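Side-chain contacts in chemotaxis protein CheX (Desulfovibrio desulfuricans subsp. desulfuricans str. G20, PDB 3HM4), which probably dephosphorylates phosphorylated CheY, helping to terminate the response signal in bacterial chemotaxis: residues 19-22 against 26-29; 140-145 against 149-154; 74-79 against 93-98; 47-52 against 129-134; 68-73 against 79-84. One frame throughout, in Å; residues are numbered along the deposited sequence.

Overall arrangement
The fold places helices 10-25, 66-77 and 84-109 against one side of an antiparallel sheet. Interactions 1 and 2 are mostly buried: the first closes helix 10-25 with backbone bonds and leads into the sheet, while the second joins two adjacent strands through both backbone pairing and stacked rings. Interaction 4, also buried, has no direct hydrogen bond and layers strand 127-131 over strand 47-53 near the second subunit. Interactions 3 and 5 are only partly buried and purely apolar. Both use helix 66-77, with centres 9 Å apart, one meeting helix 84-109 itself and the other the loop before it.

Interaction 1 (19-22 against 26-29); sequences NVLS and GIQP
Helix 10-25 ends in a glycine-terminated C-terminal turn, in which Gly26 meets Leu21 and Ser22 of the last turns through its backbone N. Gly26 is the first residue to leave helical geometry, and its positive phi (62°) reverses the chain out of the helix. The amide reaches two carbonyls at once: Gly26 N donates to Ser22 O at 2.8 Å and, weakly, to Leu21 O at 3.3 Å. The stronger bond is itself bent, with 137° at the hydrogen, and its donor stands above the carbonyl plane of Ser22.

Side chains pack across the turn. Pro29, three residues further on, lays its ring against the helix: Leu21 CB lies 3.9 Å from Pro29 CG, and Ser22 OG approaches Pro29 CD at 3.4 Å. In the conformer described, that hydroxyl is turned beside its own backbone N (chi1 -69°), where it hydrogen-bonds Thr18 O one turn back, so its touch on the proline is packing alone. Ile27 completes the apolar side. Its CG1 takes the crowded position between backbone N and carbonyl carbon, and the chain then runs extended until CD1 stands 4.2 Å from Leu21 CD1.

Ile27 also rests on Cys68 and Val72 of helix 66-77, before the chain enters strand 30-36. The chemistry is divided accordingly: the helix end rests mainly on the bond to Ser22 O, with Leu21 O only a weak second acceptor, whereas the turn into the following loop is packed by hydrocarbon from Leu21, Ile27 and Pro29.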
# COMPACT_ATOMS: atom_id res chain seq x y z
N ASN A 19 -17.10 6.85 10.80
CA ASN A 19 -17.35 6.17 12.07
C ASN A 19 -16.06 5.81 12.79
O ASN A 19 -15.96 6.02 13.99
CB ASN A 19 -18.23 4.93 11.87
CG ASN A 19 -19.66 5.27 11.48
OD1 ASN A 19 -20.10 6.42 11.56
ND2 ASN A 19 -20.39 4.26 11.02
N VAL A 20 -15.08 5.26 12.08
CA VAL A 20 -13.83 4.88 12.71
C VAL A 20 -13.08 6.09 13.29
O VAL A 20 -12.64 6.05 14.44
CB VAL A 20 -12.90 4.08 11.75
CG1 VAL A 20 -11.57 3.84 12.37
CG2 VAL A 20 -13.58 2.74 11.43
N LEU A 21 -12.92 7.15 12.48
CA LEU A 21 -12.21 8.35 12.95
C LEU A 21 -12.93 9.03 14.13
O LEU A 21 -12.26 9.54 15.04
CB LEU A 21 -11.86 9.33 11.83
CG LEU A 21 -10.57 9.04 11.04
CD1 LEU A 21 -9.33 9.01 12.01
CD2 LEU A 21 -10.69 7.78 10.27
N SER A 22 -14.26 9.06 14.07
CA SER A 22 -15.10 9.62 15.16
C SER A 22 -14.83 8.85 16.45
O SER A 22 -14.43 9.41 17.49
CB SER A 22 -16.59 9.52 14.82
OG SER A 22 -16.98 10.38 13.77
N GLY A 26 -12.14 11.00 17.97
CA GLY A 26 -12.96 12.11 18.43
C GLY A 26 -12.71 13.44 17.71
O GLY A 26 -13.08 14.50 18.21
N ILE A 27 -12.16 13.37 16.50
CA ILE A 27 -11.78 14.54 15.72
C ILE A 27 -12.91 15.12 14.87
O ILE A 27 -12.65 16.03 14.09
CB ILE A 27 -10.49 14.25 14.89
CG1 ILE A 27 -10.74 13.20 13.79
CG2 ILE A 27 -9.27 13.89 15.83
CD1 ILE A 27 -9.45 13.06 12.94
N GLN A 28 -14.15 14.59 14.99
CA GLN A 28 -15.32 15.10 14.31
C GLN A 28 -15.08 15.18 12.79
O GLN A 28 -15.18 16.25 12.20
CB GLN A 28 -15.79 16.43 14.91
CG GLN A 28 -16.33 16.18 16.34
CD GLN A 28 -16.77 17.44 17.06
OE1 GLN A 28 -15.95 18.24 17.45
NE2 GLN A 28 -18.05 17.58 17.26
N PRO A 29 -14.80 14.03 12.14
CA PRO A 29 -14.57 14.05 10.71
C PRO A 29 -15.84 14.42 9.94
O PRO A 29 -16.94 13.93 10.26
CB PRO A 29 -14.17 12.62 10.40
CG PRO A 29 -14.80 11.85 11.47
CD PRO A 29 -14.69 12.68 12.68

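Interaction 2 (140-145 against 149-154); sequences IPFKTN and FTVEFC
In the beta hairpin formed by strands 138-143 and 149-155, Phe142 and Phe149 form a hydrogen-bonded antiparallel pair whose rings stack on the same face of the sheet. The stack is offset: centroids lie 4.5 Å apart and the planes are inclined by only 15°. The offset sets Phe149 CZ over the rim of the Phe142 ring, 3.4 Å from Phe142 CG, while Phe142 CB covers the Phe149 face, 3.7 Å from its centroid, a CH-pi contact. The two side chains leave their strands by different torsions. Phe149 CG lies between its backbone N and carbonyl carbon (chi1 68°), which tips the ring across the neighbouring strand, while Phe142 CG keeps beside its own N.

Methyl groups fill the margins of the Phe149 ring. Thr144 CG2 meets its edge at 3.5 Å from Phe149 CE2, the threonine hydroxyl being held by Gly147 O and His146 N. In the conformer described, Val151 CG2 lies at the Phe149 edge, in its plane, and meets Phe142 CE1 obliquely. Beyond, Ile140 CD1 fits against the edge of the Phe153 ring. Thr17 and Thr18 of helix 10-25 touch this aromatic layer.

On the reverse face Thr150 packs beside Pro141. Backbone bonds set the register: Ile140 N to Val151 O is matched by Val151 N to Ile140 O, and Phe142 N donates to Phe149 O at 2.8 Å, but the return bond from Phe149 N to Phe142 O is weak, at 3.4 Å.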
# COMPACT_ATOMS: atom_id res chain seq x y z
N ILE A 140 -12.40 11.08 -1.42
CA ILE A 140 -13.34 11.79 -0.57
C ILE A 140 -12.53 12.63 0.41
O ILE A 140 -11.85 12.06 1.27
CB ILE A 140 -14.31 10.88 0.18
CG1 ILE A 140 -14.96 9.84 -0.79
CG2 ILE A 140 -15.39 11.80 0.85
CD1 ILE A 140 -14.26 8.52 -0.84
N PRO A 141 -12.59 13.97 0.30
CA PRO A 141 -11.82 14.80 1.22
C PRO A 141 -12.59 14.97 2.53
O PRO A 141 -13.83 14.98 2.52
CB PRO A 141 -11.70 16.13 0.47
CG PRO A 141 -13.04 16.21 -0.28
CD PRO A 141 -13.42 14.77 -0.61
N PHE A 142 -11.85 15.17 3.63
CA PHE A 142 -12.45 15.35 4.94
C PHE A 142 -11.85 16.55 5.64
O PHE A 142 -10.64 16.79 5.59
CB PHE A 142 -12.17 14.15 5.87
CG PHE A 142 -13.04 12.94 5.63
CD1 PHE A 142 -12.84 12.13 4.51
CD2 PHE A 142 -14.01 12.59 6.54
CE1 PHE A 142 -13.63 11.00 4.30
CE2 PHE A 142 -14.77 11.45 6.39
CZ PHE A 142 -14.58 10.65 5.23
N LYS A 143 -12.72 17.24 6.38
CA LYS A 143 -12.31 18.20 7.41
C LYS A 143 -12.41 17.48 8.75
O LYS A 143 -13.17 16.54 8.92
CB LYS A 143 -13.26 19.39 7.46
CG LYS A 143 -13.22 20.27 6.26
CD LYS A 143 -14.07 21.55 6.46
CE LYS A 143 -15.52 21.31 6.69
NZ LYS A 143 -16.18 20.68 5.56
N THR A 144 -11.58 17.90 9.70
CA THR A 144 -11.65 17.45 11.07
C THR A 144 -11.35 18.64 11.97
O THR A 144 -11.02 19.74 11.51
CB THR A 144 -10.64 16.30 11.40
OG1 THR A 144 -9.32 16.79 11.68
CG2 THR A 144 -10.60 15.20 10.32
N ASN A 145 -11.38 18.41 13.28
CA ASN A 145 -11.00 19.47 14.21
C ASN A 145 -9.50 19.80 14.18
O ASN A 145 -9.09 20.83 14.69
CB ASN A 145 -11.32 19.05 15.66
CG ASN A 145 -12.79 18.86 15.91
OD1 ASN A 145 -13.64 19.44 15.22
ND2 ASN A 145 -13.11 18.08 16.99
N PHE A 149 -7.72 15.09 5.86
CA PHE A 149 -7.24 13.85 5.25
C PHE A 149 -8.17 13.55 4.09
O PHE A 149 -9.26 14.10 4.00
CB PHE A 149 -7.15 12.68 6.28
CG PHE A 149 -8.48 12.18 6.80
CD1 PHE A 149 -9.15 11.17 6.12
CD2 PHE A 149 -9.09 12.74 7.92
CE1 PHE A 149 -10.37 10.68 6.59
CE2 PHE A 149 -10.29 12.28 8.36
CZ PHE A 149 -10.96 11.25 7.68
N THR A 150 -7.74 12.60 3.26
CA THR A 150 -8.55 12.15 2.14
C THR A 150 -8.53 10.62 2.09
O THR A 150 -7.46 10.04 2.24
CB THR A 150 -8.00 12.69 0.79
OG1 THR A 150 -8.13 14.13 0.77
CG2 THR A 150 -8.73 12.16 -0.43
N VAL A 151 -9.69 10.01 1.86
CA VAL A 151 -9.83 8.57 1.63
C VAL A 151 -9.93 8.36 0.14
O VAL A 151 -10.62 9.13 -0.56
CB VAL A 151 -11.10 7.98 2.26
CG1 VAL A 151 -11.42 6.54 1.72
CG2 VAL A 151 -10.97 7.98 3.75
N GLU A 152 -9.24 7.35 -0.39
CA GLU A 152 -9.33 7.00 -1.80
C GLU A 152 -9.62 5.53 -1.94
O GLU A 152 -9.20 4.72 -1.08
CB GLU A 152 -8.04 7.35 -2.54
CG GLU A 152 -7.67 8.82 -2.40
CD GLU A 152 -6.43 9.25 -3.09
OE1 GLU A 152 -5.59 8.39 -3.35
OE2 GLU A 152 -6.26 10.49 -3.28
N PHE A 153 -10.33 5.16 -2.98
CA PHE A 153 -10.53 3.75 -3.25
C PHE A 153 -10.63 3.51 -4.74
O PHE A 153 -10.89 4.43 -5.53
CB PHE A 153 -11.73 3.16 -2.49
CG PHE A 153 -13.07 3.61 -2.99
CD1 PHE A 153 -13.70 4.75 -2.45
CD2 PHE A 153 -13.73 2.92 -4.00
CE1 PHE A 153 -14.93 5.16 -2.92
CE2 PHE A 153 -14.96 3.35 -4.47
CZ PHE A 153 -15.56 4.46 -3.94
N CYS A 154 -10.41 2.26 -5.11
CA CYS A 154 -10.61 1.84 -6.50
C CYS A 154 -11.04 0.38 -6.51
O CYS A 154 -10.77 -0.35 -5.56
CB CYS A 154 -9.38 2.02 -7.36
SG CYS A 154 -7.92 1.12 -6.84

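Interaction 3 (74-79 against 93-98); sequences KAMLGD and GEVTNM
Met76, present as selenomethionine, lays its selenium over one methyl of Val95: SE and Val95 CG2 are 3.5 Å apart. Its terminal CE follows at 3.9 Å from the same Val95 CG2, so a single valine branch takes up the bend of the longer side chain. That bend comes at the last torsion. The chain leaves the helix beside its own backbone N, runs extended through chi2, and folds at chi3 (70°), which turns CE toward Glu94 CB. There the Met76 CE to Glu94 CB approach is looser, at 4.4 Å. Met76 was modelled in two conformers, and this account holds for one of them.

The contact spans the interval between helix 66-77 and helix 84-109, whose closest CA atoms here, those of Met76 and Val95, are 9.6 Å apart. A long, flexible side chain bridges that width, and no hydrogen bond crosses it. Met24 of helix 10-25 also touches Met76, while Leu21 of the same helix rests on Val95, so three helices converge on this patch.

Glu94 and Asn97 have the Glu-x-x-Asn spacing of the signature found in CheC and CheX phosphatases, consistent with a place in the active site. With CG anti to the backbone N (chi1 -179°) and a bend at chi2, the Glu94 carboxylate ends up away from Met76, and CB meets the selenomethionine. With no polar pair across it, the contact rests on apolar van der Waals packing alone, selenium standing in for the methionine sulphur, and the carboxylate of the signature-like pair takes no part in it.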
# COMPACT_ATOMS: atom_id res chain seq x y z
N LYS A 74 -2.37 11.11 18.95
CA LYS A 74 -2.56 11.63 20.31
C LYS A 74 -3.92 11.22 20.89
O LYS A 74 -4.04 10.88 22.10
CB LYS A 74 -2.38 13.14 20.35
CG LYS A 74 -0.96 13.58 20.18
CD LYS A 74 -0.79 15.07 20.31
CE LYS A 74 0.67 15.44 20.22
NZ LYS A 74 0.92 16.86 20.56
N ALA A 75 -4.97 11.27 20.09
CA ALA A 75 -6.31 10.88 20.55
C ALA A 75 -6.37 9.39 20.93
O ALA A 75 -6.94 9.05 21.98
CB ALA A 75 -7.37 11.20 19.53
N MSE A 76 -5.70 8.54 20.16
CA MSE A 76 -5.74 7.10 20.38
C MSE A 76 -4.82 6.57 21.43
O MSE A 76 -5.19 5.62 22.14
CB MSE A 76 -5.48 6.38 19.07
CG MSE A 76 -6.62 6.64 18.13
SE MSE A 76 -6.34 5.86 16.46
CE MSE A 76 -6.55 3.94 16.96
N LEU A 77 -3.63 7.15 21.54
CA LEU A 77 -2.61 6.71 22.46
C LEU A 77 -2.20 7.73 23.51
O LEU A 77 -1.46 7.34 24.43
CB LEU A 77 -1.42 6.19 21.66
CG LEU A 77 -1.72 5.00 20.72
CD1 LEU A 77 -0.60 4.73 19.72
CD2 LEU A 77 -1.98 3.76 21.57
N GLY A 78 -2.74 8.95 23.48
CA GLY A 78 -2.48 9.99 24.50
C GLY A 78 -1.69 11.20 24.01
O GLY A 78 -0.82 11.07 23.12
N ASP A 79 -1.98 12.36 24.61
CA ASP A 79 -1.36 13.67 24.24
C ASP A 79 0.16 13.69 24.20
O ASP A 79 0.78 14.40 23.39
CB ASP A 79 -1.89 14.80 25.14
N GLY A 93 -2.40 2.20 11.59
CA GLY A 93 -2.60 0.82 11.12
C GLY A 93 -3.91 0.23 11.64
O GLY A 93 -4.65 -0.41 10.89
N GLU A 94 -4.23 0.49 12.91
CA GLU A 94 -5.50 0.00 13.45
C GLU A 94 -6.69 0.69 12.83
O GLU A 94 -7.69 0.05 12.50
CB GLU A 94 -5.53 0.11 14.97
CG GLU A 94 -6.84 -0.43 15.58
CD GLU A 94 -7.14 -1.92 15.27
OE1 GLU A 94 -6.20 -2.73 15.05
OE2 GLU A 94 -8.34 -2.32 15.29
N VAL A 95 -6.61 2.01 12.69
CA VAL A 95 -7.66 2.78 12.00
C VAL A 95 -7.93 2.16 10.61
O VAL A 95 -9.08 1.98 10.22
CB VAL A 95 -7.26 4.28 11.84
CG1 VAL A 95 -8.12 5.02 10.78
CG2 VAL A 95 -7.34 4.95 13.23
N THR A 96 -6.85 1.83 9.90
CA THR A 96 -7.00 1.29 8.54
C THR A 96 -7.62 -0.10 8.51
O THR A 96 -8.49 -0.39 7.67
CB THR A 96 -5.68 1.36 7.80
OG1 THR A 96 -5.16 2.71 7.85
CG2 THR A 96 -5.79 0.92 6.35
N ASN A 97 -7.20 -0.95 9.46
CA ASN A 97 -7.83 -2.27 9.61
C ASN A 97 -9.31 -2.13 9.91
O ASN A 97 -10.12 -2.87 9.38
CB ASN A 97 -7.14 -3.10 10.71
CG ASN A 97 -6.05 -4.00 10.18
OD1 ASN A 97 -6.24 -4.65 9.14
ND2 ASN A 97 -4.95 -4.11 10.89
N MSE A 98 -9.68 -1.17 10.76
CA MSE A 98 -11.07 -0.95 11.11
C MSE A 98 -11.89 -0.39 9.95
O MSE A 98 -13.03 -0.83 9.74
CB MSE A 98 -11.21 -0.05 12.33
CG MSE A 98 -10.69 -0.68 13.61
SE MSE A 98 -10.71 0.59 15.07
CE MSE A 98 -12.59 0.85 15.19

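Interaction 4 (47-52 against 129-134); sequences SAVVGI and ISHVTK
The imidazole of His131 is the flat group of this contact, and Val49 approaches it obliquely, with CG2 4.3 Å from His131 CE1. Two residues of strand 149-155 complete its surroundings: Glu152 OE1 lies in the ring plane at the CD2 edge, and Cys154 SG sits above the rim near ND1, on the side away from Val49 CG2.

Ile129 makes the closer apolar contact. Its CG1 lies anti to the backbone N (chi1 -180°), and the extended chain carries CD1 to 3.8 Å from Val49 CB and 3.9 Å from Val49 CG1. The two side chains meet at a slant. The other branch, Ile129 CG2, faces Ser47 OG at 4.0 Å. That hydroxyl is hydrogen-bonded to His127 NE2 and Thr63 OG1, while His131 NE2 is bonded to Ser61 OG, which helps hold the ring's rotation.

No hydrogen bond joins the segments, and the geometry says why: the strand axes are 9.5 Å apart, about twice the spacing within a sheet, and their directions differ by 23°. Strand 127-131, paired with 42-44 in a small sheet, therefore lies as a second layer over strand 47-53 of the main sheet. Ser47 and Val49 point to that layer, whereas Ala48 and Val50 turn to the opposite side, against Thr96 of helix 84-109. Ile129, Ser130 and His131 also pair, antiparallel, with a strand of the second subunit, and Ser120 of that subunit packs on both Val49 and His131.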
# COMPACT_ATOMS: atom_id res chain seq x y z
N SER A 47 0.35 8.19 5.23
CA SER A 47 -0.68 7.50 4.50
C SER A 47 -0.77 6.07 4.99
O SER A 47 0.17 5.54 5.58
CB SER A 47 -0.43 7.48 3.00
OG SER A 47 -0.39 8.79 2.43
N ALA A 48 -1.90 5.45 4.68
CA ALA A 48 -2.06 4.01 4.89
C ALA A 48 -2.82 3.46 3.71
O ALA A 48 -3.62 4.18 3.09
CB ALA A 48 -2.74 3.68 6.19
N VAL A 49 -2.60 2.19 3.41
CA VAL A 49 -3.23 1.56 2.27
C VAL A 49 -3.49 0.11 2.58
O VAL A 49 -2.67 -0.53 3.24
CB VAL A 49 -2.40 1.76 0.98
CG1 VAL A 49 -1.00 1.16 1.08
CG2 VAL A 49 -3.15 1.24 -0.25
N VAL A 50 -4.60 -0.41 2.06
CA VAL A 50 -4.99 -1.79 2.29
C VAL A 50 -5.73 -2.33 1.09
O VAL A 50 -6.68 -1.73 0.63
CB VAL A 50 -5.81 -1.97 3.62
CG1 VAL A 50 -7.17 -1.18 3.63
CG2 VAL A 50 -6.02 -3.45 3.92
N GLY A 51 -5.27 -3.49 0.61
CA GLY A 51 -5.90 -4.10 -0.55
C GLY A 51 -7.16 -4.87 -0.19
O GLY A 51 -7.30 -5.39 0.93
N ILE A 52 -8.07 -4.95 -1.15
CA ILE A 52 -9.30 -5.74 -1.02
C ILE A 52 -9.44 -6.60 -2.27
O ILE A 52 -9.05 -6.22 -3.38
CB ILE A 52 -10.54 -4.85 -0.73
CG1 ILE A 52 -10.86 -3.90 -1.87
CG2 ILE A 52 -10.30 -4.09 0.60
CD1 ILE A 52 -12.16 -3.10 -1.61
N ILE A 129 1.35 8.76 -2.91
CA ILE A 129 0.83 7.42 -3.11
C ILE A 129 -0.07 7.46 -4.34
O ILE A 129 -0.89 8.37 -4.50
CB ILE A 129 0.13 6.87 -1.85
CG1 ILE A 129 -0.41 5.44 -2.08
CG2 ILE A 129 -0.98 7.75 -1.39
CD1 ILE A 129 -0.65 4.63 -0.77
N SER A 130 0.10 6.45 -5.19
CA SER A 130 -0.60 6.32 -6.44
C SER A 130 -1.18 4.91 -6.57
O SER A 130 -0.45 3.94 -6.48
CB SER A 130 0.35 6.52 -7.63
OG SER A 130 0.96 7.83 -7.61
N HIS A 131 -2.46 4.80 -6.85
CA HIS A 131 -3.14 3.54 -7.11
C HIS A 131 -2.89 3.06 -8.51
O HIS A 131 -3.02 3.83 -9.47
CB HIS A 131 -4.65 3.66 -6.85
CG HIS A 131 -4.97 3.81 -5.41
ND1 HIS A 131 -5.19 2.73 -4.58
CD2 HIS A 131 -5.15 4.92 -4.64
CE1 HIS A 131 -5.43 3.16 -3.36
NE2 HIS A 131 -5.39 4.49 -3.36
N VAL A 132 -2.51 1.80 -8.67
CA VAL A 132 -2.19 1.21 -9.96
C VAL A 132 -3.41 0.42 -10.41
O VAL A 132 -3.65 -0.70 -9.93
CB VAL A 132 -0.96 0.31 -9.86
CG1 VAL A 132 -0.67 -0.41 -11.18
CG2 VAL A 132 0.26 1.09 -9.35
N THR A 133 -4.19 1.01 -11.30
CA THR A 133 -5.43 0.43 -11.72
C THR A 133 -5.89 1.00 -13.01
O THR A 133 -5.57 2.11 -13.35
CB THR A 133 -6.56 0.71 -10.66
OG1 THR A 133 -7.81 0.15 -11.08
CG2 THR A 133 -6.76 2.18 -10.37
N LYS A 134 -6.63 0.15 -13.72
CA LYS A 134 -7.30 0.49 -14.96
C LYS A 134 -8.55 1.38 -14.75
O LYS A 134 -9.06 2.04 -15.69
CB LYS A 134 -7.74 -0.82 -15.66

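Interaction 5 (68-73 against 79-84); sequences CAIAVV and DDIQDI
Ile81 turns CG1 beside its own backbone N (chi1 -64°) and then extends fully through chi2 (177°), which carries CD1 out to helix 66-77, where Ile70 and Val73 receive it. Each of those residues offers the branch that lies anti to its backbone N: Ile70 gives CG2 and Val73 gives CG1. Ile81 CD1 is 4.1 Å from Ile70 CG2, and it is likewise 4.1 Å from Val73 CG1. One methyl thus sits between two branches that are three residues apart on the helix. In both pairs the side chains meet at about a right angle, so that Ile81 comes end-on to the helix surface instead of lying along it. A further neighbour on the helix is Lys74, whose aliphatic CG packs against the same Ile81 methyl.

These residues belong to the helix-loop-helix connection between helices 66-77 and 84-109. The loop crosses beside the helix it has just left, with the CA atoms of Val73 and Ile81 7.7 Å apart, and the isoleucine reaches across without any hydrogen bond between the segments. The two segments bury only 160 Å² between them, and the patch is only partly buried.

Two residues past Ile81 comes the N-cap of the next helix, Asp83, with OD1 accepting from Gln86 N, while Asp83 N donates to Asp87 OD2. Asp87 also packs against Ile81 and Val73, so the polar start of helix 84-109 stands directly beside this apolar contact. In the first turn Ile84 CD1 lies loosely, 4.6 Å from Val73 CG1.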
# COMPACT_ATOMS: atom_id res chain seq x y z
N CYS A 68 -3.21 16.32 11.15
CA CYS A 68 -4.28 15.37 11.40
C CYS A 68 -3.73 14.05 11.89
O CYS A 68 -4.27 13.48 12.84
CB CYS A 68 -5.13 15.24 10.15
SG CYS A 68 -6.64 14.28 10.42
N ALA A 69 -2.67 13.53 11.26
CA ALA A 69 -2.06 12.26 11.69
C ALA A 69 -1.57 12.37 13.13
O ALA A 69 -1.75 11.45 13.93
CB ALA A 69 -0.92 11.85 10.80
N ILE A 70 -0.97 13.50 13.49
CA ILE A 70 -0.53 13.69 14.90
C ILE A 70 -1.72 13.69 15.86
O ILE A 70 -1.69 13.02 16.90
CB ILE A 70 0.31 14.96 15.05
CG1 ILE A 70 1.67 14.78 14.34
CG2 ILE A 70 0.54 15.29 16.54
CD1 ILE A 70 2.54 16.03 14.23
N ALA A 71 -2.79 14.38 15.47
CA ALA A 71 -4.00 14.44 16.33
C ALA A 71 -4.64 13.05 16.54
O ALA A 71 -5.11 12.72 17.64
CB ALA A 71 -5.03 15.42 15.79
N VAL A 72 -4.64 12.23 15.48
CA VAL A 72 -5.17 10.87 15.57
C VAL A 72 -4.33 10.03 16.53
O VAL A 72 -4.88 9.37 17.41
CB VAL A 72 -5.26 10.20 14.19
CG1 VAL A 72 -5.55 8.72 14.28
CG2 VAL A 72 -6.27 10.95 13.33
N VAL A 73 -3.02 10.10 16.39
CA VAL A 73 -2.10 9.35 17.24
C VAL A 73 -2.27 9.79 18.72
O VAL A 73 -2.33 8.95 19.62
CB VAL A 73 -0.62 9.47 16.77
CG1 VAL A 73 0.35 8.90 17.82
CG2 VAL A 73 -0.44 8.80 15.40
N ASP A 79 -1.98 12.36 24.61
CA ASP A 79 -1.36 13.67 24.24
C ASP A 79 0.16 13.69 24.20
O ASP A 79 0.78 14.40 23.39
CB ASP A 79 -1.89 14.80 25.14
N ASP A 80 0.75 12.92 25.12
CA ASP A 80 2.20 12.77 25.22
C ASP A 80 2.56 11.59 24.32
O ASP A 80 2.14 10.47 24.57
CB ASP A 80 2.56 12.56 26.70
CG ASP A 80 2.10 13.73 27.60
OD1 ASP A 80 2.38 14.89 27.24
OD2 ASP A 80 1.47 13.48 28.65
N ILE A 81 3.29 11.85 23.23
CA ILE A 81 3.61 10.78 22.24
C ILE A 81 4.91 10.08 22.57
O ILE A 81 5.99 10.68 22.51
CB ILE A 81 3.65 11.27 20.76
CG1 ILE A 81 2.26 11.75 20.33
CG2 ILE A 81 4.09 10.15 19.83
CD1 ILE A 81 2.23 12.33 18.88
N GLN A 82 4.79 8.77 22.85
CA GLN A 82 5.95 7.97 23.23
C GLN A 82 7.04 7.85 22.15
O GLN A 82 8.23 8.09 22.40
CB GLN A 82 5.48 6.58 23.67
CG GLN A 82 6.58 5.67 24.24
CD GLN A 82 6.00 4.51 25.02
OE1 GLN A 82 4.96 3.96 24.66
NE2 GLN A 82 6.66 4.15 26.14
N ASP A 83 6.63 7.48 20.94
CA ASP A 83 7.57 7.23 19.84
C ASP A 83 6.70 7.46 18.61
O ASP A 83 5.88 6.62 18.30
CB ASP A 83 8.05 5.79 20.00
CG ASP A 83 8.81 5.22 18.82
OD1 ASP A 83 8.83 5.76 17.69
OD2 ASP A 83 9.34 4.10 19.03
N ILE A 84 6.88 8.60 17.93
CA ILE A 84 6.04 8.97 16.81
C ILE A 84 6.01 7.91 15.70
O ILE A 84 4.95 7.67 15.15
CB ILE A 84 6.41 10.38 16.23
CG1 ILE A 84 5.31 10.87 15.27
CG2 ILE A 84 7.78 10.35 15.50
CD1 ILE A 84 3.91 10.98 15.88